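Local coordinates for protein histidinol dehydrogenase (PDB 6AN0) that probably catalyses the last steps of histidine biosynthesis, the zinc-dependent, two-step oxidation of L-histidinol through L-histidinaldehyde to L-histidine with NAD(+), at residues N36-V41 against T221-I226; D44-K49 against M199-E204; I126-I131 against K208-F213; G130-G135 against Q194-M199; T160-P165 against N186-G191. One frame throughout, in Å; residues are numbered along the deposited sequence.

Contact 1. Residues N36-V41 against T221-I226. With EDO (1,2-ethanediol), chain F; EDO (1,2-ethanediol), chain E.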
# COMPACT_ATOMS: atom_id res chain seq x y z
N ASN A 36 -9.83 -15.15 17.49
CA ASN A 36 -10.14 -16.58 17.56
C ASN A 36 -11.33 -16.90 16.68
O ASN A 36 -11.38 -17.96 16.04
CB ASN A 36 -10.40 -16.99 19.01
CG ASN A 36 -10.80 -18.46 19.13
OD1 ASN A 36 -9.95 -19.35 19.11
ND2 ASN A 36 -12.10 -18.71 19.25
N ILE A 37 -12.30 -15.99 16.63
CA ILE A 37 -13.49 -16.20 15.81
C ILE A 37 -13.12 -16.30 14.34
O ILE A 37 -13.55 -17.22 13.64
CB ILE A 37 -14.51 -15.08 16.08
CG1 ILE A 37 -15.19 -15.32 17.44
CG2 ILE A 37 -15.50 -14.96 14.96
CD1 ILE A 37 -15.67 -14.06 18.12
N VAL A 38 -12.25 -15.39 13.88
CA VAL A 38 -11.82 -15.39 12.48
C VAL A 38 -10.97 -16.62 12.17
O VAL A 38 -11.16 -17.28 11.14
CB VAL A 38 -11.05 -14.09 12.17
CG1 VAL A 38 -10.35 -14.20 10.84
CG2 VAL A 38 -12.00 -12.89 12.18
N LEU A 39 -10.00 -16.92 13.03
CA LEU A 39 -9.11 -18.04 12.77
C LEU A 39 -9.88 -19.36 12.69
O LEU A 39 -9.53 -20.24 11.90
CB LEU A 39 -8.02 -18.11 13.85
CG LEU A 39 -6.92 -17.03 13.76
CD1 LEU A 39 -5.89 -17.25 14.88
CD2 LEU A 39 -6.26 -17.06 12.40
N THR A 40 -10.92 -19.50 13.51
CA THR A 40 -11.75 -20.71 13.45
C THR A 40 -12.45 -20.83 12.09
O THR A 40 -12.47 -21.91 11.50
CB THR A 40 -12.77 -20.71 14.58
OG1 THR A 40 -12.09 -20.74 15.83
CG2 THR A 40 -13.68 -21.94 14.50
N VAL A 41 -13.02 -19.73 11.59
CA VAL A 41 -13.65 -19.78 10.27
C VAL A 41 -12.61 -20.10 9.20
O VAL A 41 -12.86 -20.90 8.29
CB VAL A 41 -14.37 -18.45 9.96
CG1 VAL A 41 -15.02 -18.52 8.57
CG2 VAL A 41 -15.41 -18.14 11.02
N THR A 221 -13.96 -6.67 8.59
CA THR A 221 -12.76 -5.87 8.81
C THR A 221 -11.68 -6.68 9.51
O THR A 221 -10.51 -6.65 9.11
CB THR A 221 -13.13 -4.62 9.63
OG1 THR A 221 -14.01 -3.79 8.86
CG2 THR A 221 -11.87 -3.82 9.98
N ALA A 222 -12.05 -7.41 10.57
CA ALA A 222 -11.07 -8.24 11.28
C ALA A 222 -10.56 -9.36 10.39
O ALA A 222 -9.37 -9.71 10.42
CB ALA A 222 -11.69 -8.80 12.56
N ALA A 223 -11.44 -9.93 9.56
CA ALA A 223 -11.02 -11.02 8.69
C ALA A 223 -10.00 -10.53 7.67
O ALA A 223 -9.00 -11.21 7.42
CB ALA A 223 -12.23 -11.64 7.98
N LYS A 224 -10.23 -9.35 7.08
CA LYS A 224 -9.27 -8.81 6.13
C LYS A 224 -7.94 -8.52 6.81
O LYS A 224 -6.87 -8.76 6.24
CB LYS A 224 -9.83 -7.54 5.49
CG LYS A 224 -10.91 -7.80 4.44
CD LYS A 224 -11.57 -6.49 3.97
CE LYS A 224 -10.60 -5.63 3.17
NZ LYS A 224 -11.21 -4.32 2.79
N GLN A 225 -7.99 -8.00 8.05
CA GLN A 225 -6.76 -7.72 8.78
C GLN A 225 -5.96 -8.99 9.03
O GLN A 225 -4.74 -9.03 8.83
CB GLN A 225 -7.07 -7.01 10.10
N ILE A 226 -6.64 -10.06 9.45
CA ILE A 226 -5.95 -11.31 9.76
C ILE A 226 -5.53 -12.04 8.49
O ILE A 226 -4.47 -12.69 8.46
CB ILE A 226 -6.87 -12.17 10.65
CG1 ILE A 226 -6.94 -11.53 12.04
CG2 ILE A 226 -6.37 -13.62 10.71
CD1 ILE A 226 -7.99 -12.12 12.95
C1 EDO F . -7.90 -22.16 15.61
O1 EDO F . -6.58 -21.61 15.52
C2 EDO F . -8.84 -21.07 16.08
O2 EDO F . -8.10 -20.21 16.96
C1 EDO E . -16.00 -0.04 11.78
O1 EDO E . -16.84 -0.95 12.51
C2 EDO E . -15.82 -0.56 10.36
O2 EDO E . -15.73 -1.99 10.40

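Contact 2. Residues D44-K49 against M199-E204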
# COMPACT_ATOMS: atom_id res chain seq x y z
N ASP A 44 -11.86 -23.75 9.11
CA ASP A 44 -12.95 -24.45 8.43
C ASP A 44 -12.88 -24.27 6.92
O ASP A 44 -13.12 -25.22 6.16
CB ASP A 44 -14.29 -23.97 8.97
CG ASP A 44 -14.61 -24.50 10.36
OD1 ASP A 44 -14.04 -25.54 10.76
OD2 ASP A 44 -15.45 -23.88 11.06
N ILE A 45 -12.57 -23.05 6.45
CA ILE A 45 -12.45 -22.83 5.00
C ILE A 45 -11.28 -23.64 4.44
O ILE A 45 -11.38 -24.23 3.36
CB ILE A 45 -12.29 -21.33 4.68
CG1 ILE A 45 -13.58 -20.55 4.94
CG2 ILE A 45 -11.78 -21.11 3.22
CD1 ILE A 45 -14.73 -20.86 3.97
N LYS A 46 -10.16 -23.66 5.16
CA LYS A 46 -9.00 -24.44 4.73
C LYS A 46 -9.31 -25.93 4.67
O LYS A 46 -8.88 -26.62 3.73
CB LYS A 46 -7.83 -24.19 5.68
CG LYS A 46 -6.49 -24.01 5.01
CD LYS A 46 -5.46 -23.59 6.05
CE LYS A 46 -6.00 -22.44 6.90
NZ LYS A 46 -5.18 -22.17 8.12
N ASN A 47 -10.04 -26.45 5.66
CA ASN A 47 -10.25 -27.90 5.71
C ASN A 47 -11.46 -28.35 4.90
O ASN A 47 -11.41 -29.42 4.28
CB ASN A 47 -10.42 -28.37 7.16
CG ASN A 47 -9.15 -28.20 7.99
OD1 ASN A 47 -8.04 -28.26 7.46
ND2 ASN A 47 -9.32 -28.00 9.29
N GLU A 48 -12.55 -27.58 4.89
CA GLU A 48 -13.79 -28.04 4.28
C GLU A 48 -14.17 -27.28 3.02
O GLU A 48 -15.13 -27.69 2.35
CB GLU A 48 -14.95 -27.94 5.29
CG GLU A 48 -14.76 -28.74 6.58
CD GLU A 48 -14.75 -30.25 6.37
OE1 GLU A 48 -15.18 -30.72 5.29
OE2 GLU A 48 -14.32 -30.97 7.30
N LYS A 49 -13.47 -26.19 2.69
CA LYS A 49 -13.63 -25.47 1.43
C LYS A 49 -15.09 -25.14 1.11
O LYS A 49 -15.76 -24.49 1.91
CB LYS A 49 -12.96 -26.25 0.30
CG LYS A 49 -11.47 -26.51 0.60
CD LYS A 49 -10.84 -27.45 -0.41
CE LYS A 49 -9.47 -27.91 0.06
NZ LYS A 49 -8.57 -26.76 0.38
N MET A 199 -11.69 -16.14 -0.35
CA MET A 199 -10.78 -15.43 -1.25
C MET A 199 -9.34 -15.47 -0.77
O MET A 199 -8.42 -15.29 -1.58
CB MET A 199 -11.24 -13.98 -1.43
CG MET A 199 -12.59 -13.89 -2.17
SD MET A 199 -13.10 -12.19 -2.54
CE MET A 199 -13.58 -11.60 -0.91
N THR A 200 -9.11 -15.74 0.51
CA THR A 200 -7.75 -15.81 1.04
C THR A 200 -7.11 -17.16 0.76
O THR A 200 -5.94 -17.23 0.36
CB THR A 200 -7.78 -15.52 2.54
OG1 THR A 200 -8.22 -14.18 2.75
CG2 THR A 200 -6.41 -15.75 3.20
N PHE A 201 -7.85 -18.25 0.95
CA PHE A 201 -7.26 -19.58 0.79
C PHE A 201 -7.71 -20.29 -0.47
O PHE A 201 -7.03 -21.22 -0.91
CB PHE A 201 -7.60 -20.46 2.02
CG PHE A 201 -7.14 -19.86 3.32
CD1 PHE A 201 -5.81 -19.97 3.71
CD2 PHE A 201 -8.03 -19.16 4.13
CE1 PHE A 201 -5.37 -19.40 4.91
CE2 PHE A 201 -7.59 -18.58 5.32
CZ PHE A 201 -6.27 -18.70 5.71
N GLY A 202 -8.82 -19.87 -1.07
CA GLY A 202 -9.36 -20.55 -2.23
C GLY A 202 -10.21 -21.75 -1.84
O GLY A 202 -9.95 -22.37 -0.81
N THR A 203 -11.22 -22.06 -2.63
CA THR A 203 -11.99 -23.29 -2.50
C THR A 203 -12.09 -23.94 -3.87
O THR A 203 -11.51 -23.45 -4.85
CB THR A 203 -13.39 -23.05 -1.91
OG1 THR A 203 -14.18 -22.32 -2.86
CG2 THR A 203 -13.31 -22.25 -0.60
N GLU A 204 -12.84 -25.04 -3.95
CA GLU A 204 -13.08 -25.66 -5.24
C GLU A 204 -13.73 -24.69 -6.22
O GLU A 204 -13.43 -24.73 -7.42
CB GLU A 204 -13.95 -26.91 -5.08
CG GLU A 204 -13.35 -27.98 -4.19
CD GLU A 204 -13.92 -27.95 -2.79
OE1 GLU A 204 -14.42 -26.88 -2.38
OE2 GLU A 204 -13.87 -28.99 -2.10
O HOH W 1 -9.24 -23.67 1.44
O HOH W 2 -15.74 -29.27 -0.24

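Contact 3. Residues I126-I131 against K208-F213. With EDO (1,2-ethanediol), chain D.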
# COMPACT_ATOMS: atom_id res chain seq x y z
N ILE A 126 -2.02 -6.68 -10.79
CA ILE A 126 -2.18 -7.76 -9.83
C ILE A 126 -3.15 -8.77 -10.43
O ILE A 126 -4.27 -8.41 -10.81
CB ILE A 126 -2.68 -7.23 -8.48
CG1 ILE A 126 -1.66 -6.27 -7.87
CG2 ILE A 126 -2.99 -8.40 -7.51
CD1 ILE A 126 -2.21 -5.50 -6.65
N GLU A 127 -2.73 -10.03 -10.52
CA GLU A 127 -3.41 -10.97 -11.40
C GLU A 127 -4.80 -11.34 -10.88
O GLU A 127 -5.76 -11.40 -11.66
CB GLU A 127 -2.56 -12.23 -11.57
CG GLU A 127 -3.07 -13.20 -12.61
CD GLU A 127 -2.22 -14.46 -12.70
OE1 GLU A 127 -2.06 -15.15 -11.67
OE2 GLU A 127 -1.69 -14.75 -13.79
N ASN A 128 -4.93 -11.60 -9.57
CA ASN A 128 -6.19 -12.09 -9.01
C ASN A 128 -6.72 -11.09 -7.99
O ASN A 128 -6.08 -10.84 -6.96
CB ASN A 128 -5.98 -13.46 -8.36
CG ASN A 128 -5.51 -14.51 -9.36
OD1 ASN A 128 -6.29 -15.02 -10.15
ND2 ASN A 128 -4.21 -14.81 -9.35
N ILE A 129 -7.89 -10.54 -8.27
CA ILE A 129 -8.50 -9.47 -7.48
C ILE A 129 -9.77 -10.02 -6.85
O ILE A 129 -10.58 -10.64 -7.54
CB ILE A 129 -8.83 -8.25 -8.36
CG1 ILE A 129 -7.55 -7.66 -8.99
CG2 ILE A 129 -9.67 -7.23 -7.61
CD1 ILE A 129 -6.57 -7.08 -8.00
N GLY A 130 -9.94 -9.79 -5.54
CA GLY A 130 -11.18 -10.12 -4.85
C GLY A 130 -11.88 -8.86 -4.37
O GLY A 130 -11.25 -7.97 -3.81
N ILE A 131 -13.20 -8.81 -4.61
CA ILE A 131 -14.03 -7.67 -4.22
C ILE A 131 -15.13 -8.18 -3.30
O ILE A 131 -15.87 -9.10 -3.67
CB ILE A 131 -14.65 -6.95 -5.44
CG1 ILE A 131 -13.55 -6.34 -6.33
CG2 ILE A 131 -15.64 -5.87 -4.98
CD1 ILE A 131 -14.06 -5.92 -7.74
N LYS A 208 -8.24 -18.32 -5.27
CA LYS A 208 -7.83 -17.36 -4.25
C LYS A 208 -7.31 -16.08 -4.89
O LYS A 208 -6.73 -16.09 -5.98
CB LYS A 208 -6.78 -17.96 -3.32
CG LYS A 208 -5.37 -18.04 -3.84
CD LYS A 208 -4.46 -18.66 -2.77
CE LYS A 208 -3.06 -18.93 -3.28
NZ LYS A 208 -2.44 -17.68 -3.81
N ALA A 209 -7.54 -14.98 -4.18
CA ALA A 209 -7.16 -13.64 -4.59
C ALA A 209 -5.73 -13.32 -4.16
O ALA A 209 -5.23 -13.85 -3.17
CB ALA A 209 -8.13 -12.63 -3.97
N ASP A 210 -5.08 -12.43 -4.91
CA ASP A 210 -3.83 -11.83 -4.46
C ASP A 210 -4.06 -10.59 -3.60
O ASP A 210 -3.22 -10.27 -2.75
CB ASP A 210 -2.95 -11.44 -5.65
CG ASP A 210 -2.60 -12.63 -6.54
OD1 ASP A 210 -2.80 -12.55 -7.77
OD2 ASP A 210 -2.11 -13.65 -5.99
N LYS A 211 -5.18 -9.90 -3.82
CA LYS A 211 -5.51 -8.68 -3.09
C LYS A 211 -7.03 -8.59 -2.98
O LYS A 211 -7.73 -8.86 -3.95
CB LYS A 211 -4.93 -7.44 -3.78
CG LYS A 211 -5.05 -6.14 -2.99
CD LYS A 211 -4.12 -5.05 -3.57
CE LYS A 211 -4.25 -3.72 -2.82
NZ LYS A 211 -3.21 -2.73 -3.32
N ILE A 212 -7.52 -8.21 -1.79
CA ILE A 212 -8.95 -8.13 -1.51
C ILE A 212 -9.33 -6.68 -1.22
O ILE A 212 -8.67 -6.01 -0.42
CB ILE A 212 -9.33 -9.03 -0.32
CG1 ILE A 212 -9.07 -10.51 -0.67
CG2 ILE A 212 -10.79 -8.79 0.11
CD1 ILE A 212 -9.09 -11.47 0.55
N PHE A 213 -10.41 -6.22 -1.86
CA PHE A 213 -10.91 -4.85 -1.77
C PHE A 213 -12.33 -4.82 -1.22
O PHE A 213 -13.12 -5.74 -1.47
CB PHE A 213 -10.96 -4.19 -3.16
CG PHE A 213 -9.62 -3.96 -3.77
CD1 PHE A 213 -9.07 -2.68 -3.77
CD2 PHE A 213 -8.92 -5.00 -4.37
CE1 PHE A 213 -7.83 -2.45 -4.36
CE2 PHE A 213 -7.69 -4.77 -4.96
CZ PHE A 213 -7.14 -3.50 -4.96
C1 EDO D . -5.19 2.28 -1.56
O1 EDO D . -4.23 2.31 -2.63
C2 EDO D . -5.88 0.93 -1.69
O2 EDO D . -4.85 -0.04 -1.80

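Contact 4. Residues G130-G135 against Q194-M199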
# COMPACT_ATOMS: atom_id res chain seq x y z
N GLY A 130 -9.94 -9.79 -5.54
CA GLY A 130 -11.18 -10.12 -4.85
C GLY A 130 -11.88 -8.86 -4.37
O GLY A 130 -11.25 -7.97 -3.81
N ILE A 131 -13.20 -8.81 -4.61
CA ILE A 131 -14.03 -7.67 -4.22
C ILE A 131 -15.13 -8.18 -3.30
O ILE A 131 -15.87 -9.10 -3.67
CB ILE A 131 -14.65 -6.95 -5.44
CG1 ILE A 131 -13.55 -6.34 -6.33
CG2 ILE A 131 -15.64 -5.87 -4.98
CD1 ILE A 131 -14.06 -5.92 -7.74
N TYR A 132 -15.26 -7.57 -2.13
CA TYR A 132 -16.33 -7.86 -1.19
C TYR A 132 -17.38 -6.75 -1.23
O TYR A 132 -17.03 -5.57 -1.11
CB TYR A 132 -15.79 -7.99 0.23
CG TYR A 132 -16.91 -8.38 1.15
CD1 TYR A 132 -17.38 -9.69 1.14
CD2 TYR A 132 -17.56 -7.45 1.95
CE1 TYR A 132 -18.44 -10.08 1.94
CE2 TYR A 132 -18.63 -7.85 2.76
CZ TYR A 132 -19.06 -9.16 2.74
OH TYR A 132 -20.11 -9.59 3.53
N ILE A 133 -18.65 -7.12 -1.36
CA ILE A 133 -19.76 -6.17 -1.39
C ILE A 133 -20.78 -6.59 -0.34
O ILE A 133 -21.39 -7.66 -0.48
CB ILE A 133 -20.43 -6.09 -2.78
CG1 ILE A 133 -19.41 -5.71 -3.87
CG2 ILE A 133 -21.61 -5.13 -2.75
CD1 ILE A 133 -18.93 -4.28 -3.78
N PRO A 134 -21.02 -5.80 0.70
CA PRO A 134 -22.05 -6.18 1.68
C PRO A 134 -23.41 -6.30 1.02
O PRO A 134 -23.69 -5.69 -0.02
CB PRO A 134 -22.02 -5.02 2.69
CG PRO A 134 -20.63 -4.45 2.57
CD PRO A 134 -20.32 -4.56 1.08
N GLY A 135 -24.28 -7.09 1.65
CA GLY A 135 -25.64 -7.28 1.20
C GLY A 135 -26.62 -6.38 1.91
O GLY A 135 -26.29 -5.26 2.33
N GLN A 194 -16.40 -15.87 6.21
CA GLN A 194 -16.20 -17.02 5.33
C GLN A 194 -15.93 -16.59 3.89
O GLN A 194 -15.14 -17.24 3.20
CB GLN A 194 -17.41 -17.98 5.41
CG GLN A 194 -18.81 -17.39 5.05
CD GLN A 194 -19.51 -16.71 6.24
OE1 GLN A 194 -18.89 -16.42 7.26
NE2 GLN A 194 -20.81 -16.45 6.09
N ALA A 195 -16.53 -15.49 3.43
CA ALA A 195 -16.20 -14.98 2.10
C ALA A 195 -14.76 -14.51 2.03
O ALA A 195 -14.04 -14.81 1.06
CB ALA A 195 -17.15 -13.84 1.70
N ILE A 196 -14.31 -13.76 3.04
CA ILE A 196 -12.91 -13.31 3.06
C ILE A 196 -11.98 -14.51 3.09
O ILE A 196 -10.93 -14.53 2.42
CB ILE A 196 -12.67 -12.37 4.27
CG1 ILE A 196 -13.55 -11.12 4.18
CG2 ILE A 196 -11.19 -12.00 4.39
CD1 ILE A 196 -13.44 -10.39 2.83
N GLY A 197 -12.33 -15.54 3.87
CA GLY A 197 -11.50 -16.73 3.94
C GLY A 197 -11.45 -17.48 2.62
O GLY A 197 -10.39 -17.96 2.21
N ALA A 198 -12.59 -17.55 1.93
CA ALA A 198 -12.61 -18.19 0.62
C ALA A 198 -11.69 -17.47 -0.36
O ALA A 198 -10.97 -18.11 -1.13
CB ALA A 198 -14.04 -18.25 0.10
N MET A 199 -11.69 -16.14 -0.35
CA MET A 199 -10.78 -15.43 -1.25
C MET A 199 -9.34 -15.47 -0.77
O MET A 199 -8.42 -15.29 -1.58
CB MET A 199 -11.24 -13.98 -1.43
CG MET A 199 -12.59 -13.89 -2.17
SD MET A 199 -13.10 -12.19 -2.54
CE MET A 199 -13.58 -11.60 -0.91

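Contact 5. Residues T160-P165 against N186-G191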
# COMPACT_ATOMS: atom_id res chain seq x y z
N THR A 160 -12.92 -11.50 -8.89
CA THR A 160 -13.94 -12.22 -8.14
C THR A 160 -14.75 -11.22 -7.34
O THR A 160 -14.19 -10.27 -6.79
CB THR A 160 -13.29 -13.24 -7.20
OG1 THR A 160 -12.88 -14.38 -7.97
CG2 THR A 160 -14.26 -13.69 -6.11
N LEU A 161 -16.07 -11.42 -7.29
CA LEU A 161 -16.93 -10.60 -6.43
C LEU A 161 -17.75 -11.51 -5.53
O LEU A 161 -18.46 -12.39 -6.03
CB LEU A 161 -17.85 -9.71 -7.28
CG LEU A 161 -18.55 -8.59 -6.51
CD1 LEU A 161 -18.80 -7.42 -7.46
CD2 LEU A 161 -19.86 -9.04 -5.89
N CYS A 162 -17.64 -11.32 -4.21
CA CYS A 162 -18.43 -12.04 -3.21
C CYS A 162 -19.44 -11.09 -2.57
O CYS A 162 -19.08 -9.99 -2.15
CB CYS A 162 -17.54 -12.61 -2.10
SG CYS A 162 -16.51 -14.00 -2.61
N THR A 163 -20.69 -11.54 -2.45
CA THR A 163 -21.73 -10.74 -1.82
C THR A 163 -22.78 -11.70 -1.29
O THR A 163 -23.09 -12.68 -1.98
CB THR A 163 -22.32 -9.72 -2.82
OG1 THR A 163 -23.21 -8.82 -2.15
CG2 THR A 163 -23.05 -10.41 -3.95
N PRO A 164 -23.29 -11.51 -0.08
CA PRO A 164 -24.10 -12.56 0.57
C PRO A 164 -25.52 -12.59 0.05
O PRO A 164 -26.10 -11.55 -0.28
CB PRO A 164 -24.05 -12.17 2.06
CG PRO A 164 -23.74 -10.71 2.07
CD PRO A 164 -22.86 -10.47 0.88
N PRO A 165 -26.12 -13.78 -0.02
CA PRO A 165 -27.52 -13.89 -0.44
C PRO A 165 -28.48 -13.47 0.66
O PRO A 165 -28.16 -13.47 1.85
CB PRO A 165 -27.67 -15.39 -0.74
CG PRO A 165 -26.72 -16.03 0.23
CD PRO A 165 -25.52 -15.09 0.27
N ASN A 186 -17.26 -13.72 -12.41
CA ASN A 186 -17.10 -14.67 -11.31
C ASN A 186 -17.74 -14.04 -10.08
O ASN A 186 -17.09 -13.31 -9.33
CB ASN A 186 -15.62 -14.98 -11.07
CG ASN A 186 -14.95 -15.66 -12.26
OD1 ASN A 186 -15.60 -16.23 -13.13
ND2 ASN A 186 -13.62 -15.62 -12.29
N ILE A 187 -19.02 -14.35 -9.86
CA ILE A 187 -19.81 -13.75 -8.78
C ILE A 187 -20.30 -14.87 -7.88
O ILE A 187 -20.90 -15.84 -8.36
CB ILE A 187 -20.99 -12.94 -9.34
CG1 ILE A 187 -20.49 -11.90 -10.35
CG2 ILE A 187 -21.79 -12.29 -8.22
CD1 ILE A 187 -21.63 -11.15 -11.04
N TYR A 188 -20.05 -14.73 -6.58
CA TYR A 188 -20.28 -15.80 -5.62
C TYR A 188 -21.19 -15.32 -4.49
O TYR A 188 -21.01 -14.22 -3.95
CB TYR A 188 -18.95 -16.31 -5.05
CG TYR A 188 -18.02 -16.74 -6.14
CD1 TYR A 188 -16.95 -15.94 -6.53
CD2 TYR A 188 -18.24 -17.92 -6.84
CE1 TYR A 188 -16.10 -16.34 -7.55
CE2 TYR A 188 -17.40 -18.33 -7.85
CZ TYR A 188 -16.34 -17.53 -8.21
OH TYR A 188 -15.50 -17.94 -9.22
N LYS A 189 -22.15 -16.17 -4.14
CA LYS A 189 -23.08 -15.92 -3.04
C LYS A 189 -22.37 -16.27 -1.73
O LYS A 189 -22.40 -17.41 -1.27
CB LYS A 189 -24.34 -16.75 -3.21
CG LYS A 189 -25.11 -16.48 -4.49
CD LYS A 189 -26.29 -17.45 -4.59
CE LYS A 189 -27.08 -17.24 -5.87
NZ LYS A 189 -28.31 -18.08 -5.92
N ALA A 190 -21.72 -15.27 -1.13
CA ALA A 190 -20.96 -15.50 0.10
C ALA A 190 -20.73 -14.17 0.79
O ALA A 190 -20.45 -13.16 0.13
CB ALA A 190 -19.61 -16.16 -0.18
N GLY A 191 -20.80 -14.17 2.12
CA GLY A 191 -20.56 -12.97 2.89
C GLY A 191 -19.65 -13.24 4.08
O GLY A 191 -19.24 -14.37 4.34

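Contact 1. Residues N36-V41 against T221-I226
Segments 36-41 and 221-226, of helices 35-48 and 218-227, cross at -70°; the two helices belong to the alpha/beta domain that carries residues predicted to bind NAD(+). Val-38 carries the contact. Its CB lies 3.7 Å from CD1 of Ile-226. From there CG1, anti to the backbone N (chi1 168°), reaches between that same methyl and the helix backbone, where it comes within 3.9 Å of Ala-223 CA. CG2, anti to the carbonyl carbon, lies over the N and CA of Ala-223, with the CB of Ala-222 at 4.1 Å. Two alanines on the facing helix thus let the valine come down close to the main chain, whereas Ile-226 meets it tip to tip. Ile-193 of helix 192-201 also touches Val-38, so three helices converge here. At the margin Leu-39 crosses Ile-226 at about a right angle, its CD2 3.8 Å from Ile-226 CG2.

Contact 2. Residues D44-K49 against M199-E204
Phe-201 turns its ring toward helix 35-48 with CG anti to the carbonyl carbon (chi1 -57°), and Lys-46 meets it with chi1 at -137°, away from a staggered position, and a bend at chi3 (-49°). Together these torsions lay Lys-46 CE over one face of the ring, offset toward the rim, in a CH-pi contact 4.0 Å from the centroid of the Phe-201 ring. Thr-200 CG2 sits over the centre of the opposite face, so the ring is clasped between two aliphatic groups; Phe-42 and Phe-230 add edge-to-face contacts. Ile-45 CG2 completes the apolar part, 4.3 Å from both Phe-201 CD2 and Thr-203 CG2. Here the C-terminal ends of two helices meet: each chain leaves helical geometry through a residue of positive phi, Lys-49 on one side and Gly-202 on the other. Toward these ends the contact becomes polar: one water donates to Ile-45 O, in the last turn of its helix, and to Gly-202 O, 2.7 Å from the latter. Glu-204, bent at chi2, crosses Lys-49 at about a right angle and brings OE1 to 3.1 Å from Lys-49 CB. Lys-49 NZ, 6.3 Å from Glu-204 OE2, makes weak bonds to Lys-46 O and to the first water. Glu-204 OE1 accepts from Asp-50 N, at the start of helix 50-61, and a second water links Glu-204 OE2, at 2.7 Å, to Glu-48 O.

Contact 3. Residues I126-I131 against K208-F213
Asp-210 OD1 is gripped by two donors of one residue, the backbone N of Asn-128 at 2.9 Å and its amide ND2 at 3.1 Å. Both arrive from above the carboxylate plane, and the amide and carboxylate planes stand 59° apart. Asn-128 also returns a bond, its O accepting from Asp-210 N at 2.8 Å and, weakly, from Lys-211 N, so the two residues clasp each other where the strands begin to pair. The amide is held at its other end too, OD1 accepting from Asn-158 ND2. Beyond this clasp the segments run as parallel strands: Gly-130 N donates to Lys-211 O at 2.9 Å, almost straight (171°), and Phe-213 N to Gly-130 O. Bare of a side chain, Gly-130 leaves room for Ala-209 CB, 3.7 Å from its N. Over the other face Ile-129 crosses Phe-213 obliquely, CD1 4.0 Å from CE2. At this point strand 117-132 lies between 211-213 and 158-163; Ile-212 faces helix 192-201, Ile-131 and Phe-213 face helix 142-154, and Asn-381 of the second subunit donates to Asp-210 O.

Contact 4. Residues G130-G135 against Q194-M199
Met-199 sets its sulfur against the bare backbone of strand 117-132, SD lying 3.6 Å from the CA of Gly-130 and 4.0 Å from the N of Ile-131. With no side chain at Gly-130, the sulfur can rest directly on its CA. The chain of Met-199 runs out extended and then bends at chi3 (-73°), which carries CE along the strand to 4.4 Å from Tyr-132 CB. Tyr-132 provides the other half of the contact. Its CG is anti to the backbone N (chi1 -176°), and the ring passes alongside the helix, with CE1 4.0 Å from Ala-195 CB. Ile-196 CD1 meets the base of the side chain, 4.2 Å from Tyr-132 CB. No hydrogen bond joins the two segments; the phenol is fixed instead by Gly-192 N, bonded to Tyr-132 OH in the first turn of the same helix. Tyr-132 and Gln-194 are both predicted to bind NAD(+), so this packing probably helps to shape the cofactor site. Segment 194-199 runs antiparallel to strand residues 130-132, at 176°, as in a beta-alpha-beta layout, the strands here being locally parallel. Outside it, helix 218-227 touches Tyr-132 through Val-220 and Ile-196 through Ala-223, strand 158-163 brings Cys-162 against Ala-195 and Met-199, and helix 142-154 packs on Ile-131 from the opposite face of the sheet.

Contact 5. Residues T160-P165 against N186-G191
Tyr-188 presents the edge of its ring to Thr-160, the two side chains crossing at about a right angle. CG2 of Thr-160, anti to the backbone N, lies 3.5 Å from Tyr-188 CD1 near the ring plane, and OG1 also lies in that plane. On the same face of the sheet as Thr-160 and Tyr-188, Cys-162 SG stands 4.2 Å from Tyr-188 CB. Leu-161 and Ile-187 point to the other face, where their CD2 and CG2 methyls meet loosely. The two strands are joined by a parallel ladder in which Tyr-188 N donates to Leu-161 O at 2.9 Å and Tyr-188 O accepts from Thr-163 N, nearly along the C=O axis. The last bond, Ala-190 N to Thr-163 O, comes from well above the carbonyl plane, and Pro-164 CB then packs on Gly-191 CA at 3.7 Å. Both strands belong to a beta-alpha-beta unit whose helix, 173-181, lies over Ile-187, while helix 192-201 covers Thr-160 and Cys-162 and strand 117-132 pairs along the far edge of 158-163.

Overall arrangement
Contacts 3 and 5 are buried strand pairings within one sheet, where backbone hydrogen bonds dominate; contact 3 adds a side-chain clasp between Asp-210 and Asn-128 and reaches the second subunit. Its strand 117-132 lies beside strand 158-163 of contact 5. Contact 4, also buried but purely apolar, lays helix 192-201 on that sheet, sharing Gly-130 and Ile-131 with contact 3 and Met-199 with contact 2. Contacts 1 and 2 add helix 35-48 outside helices 218-227 and 192-201: the first, partly buried, is aliphatic, the second a surface contact where apolar packing gives way to bridging waters. Contacts 4 and 5 lie closest, their centres about 6 Å apart, near the predicted NAD(+) residues.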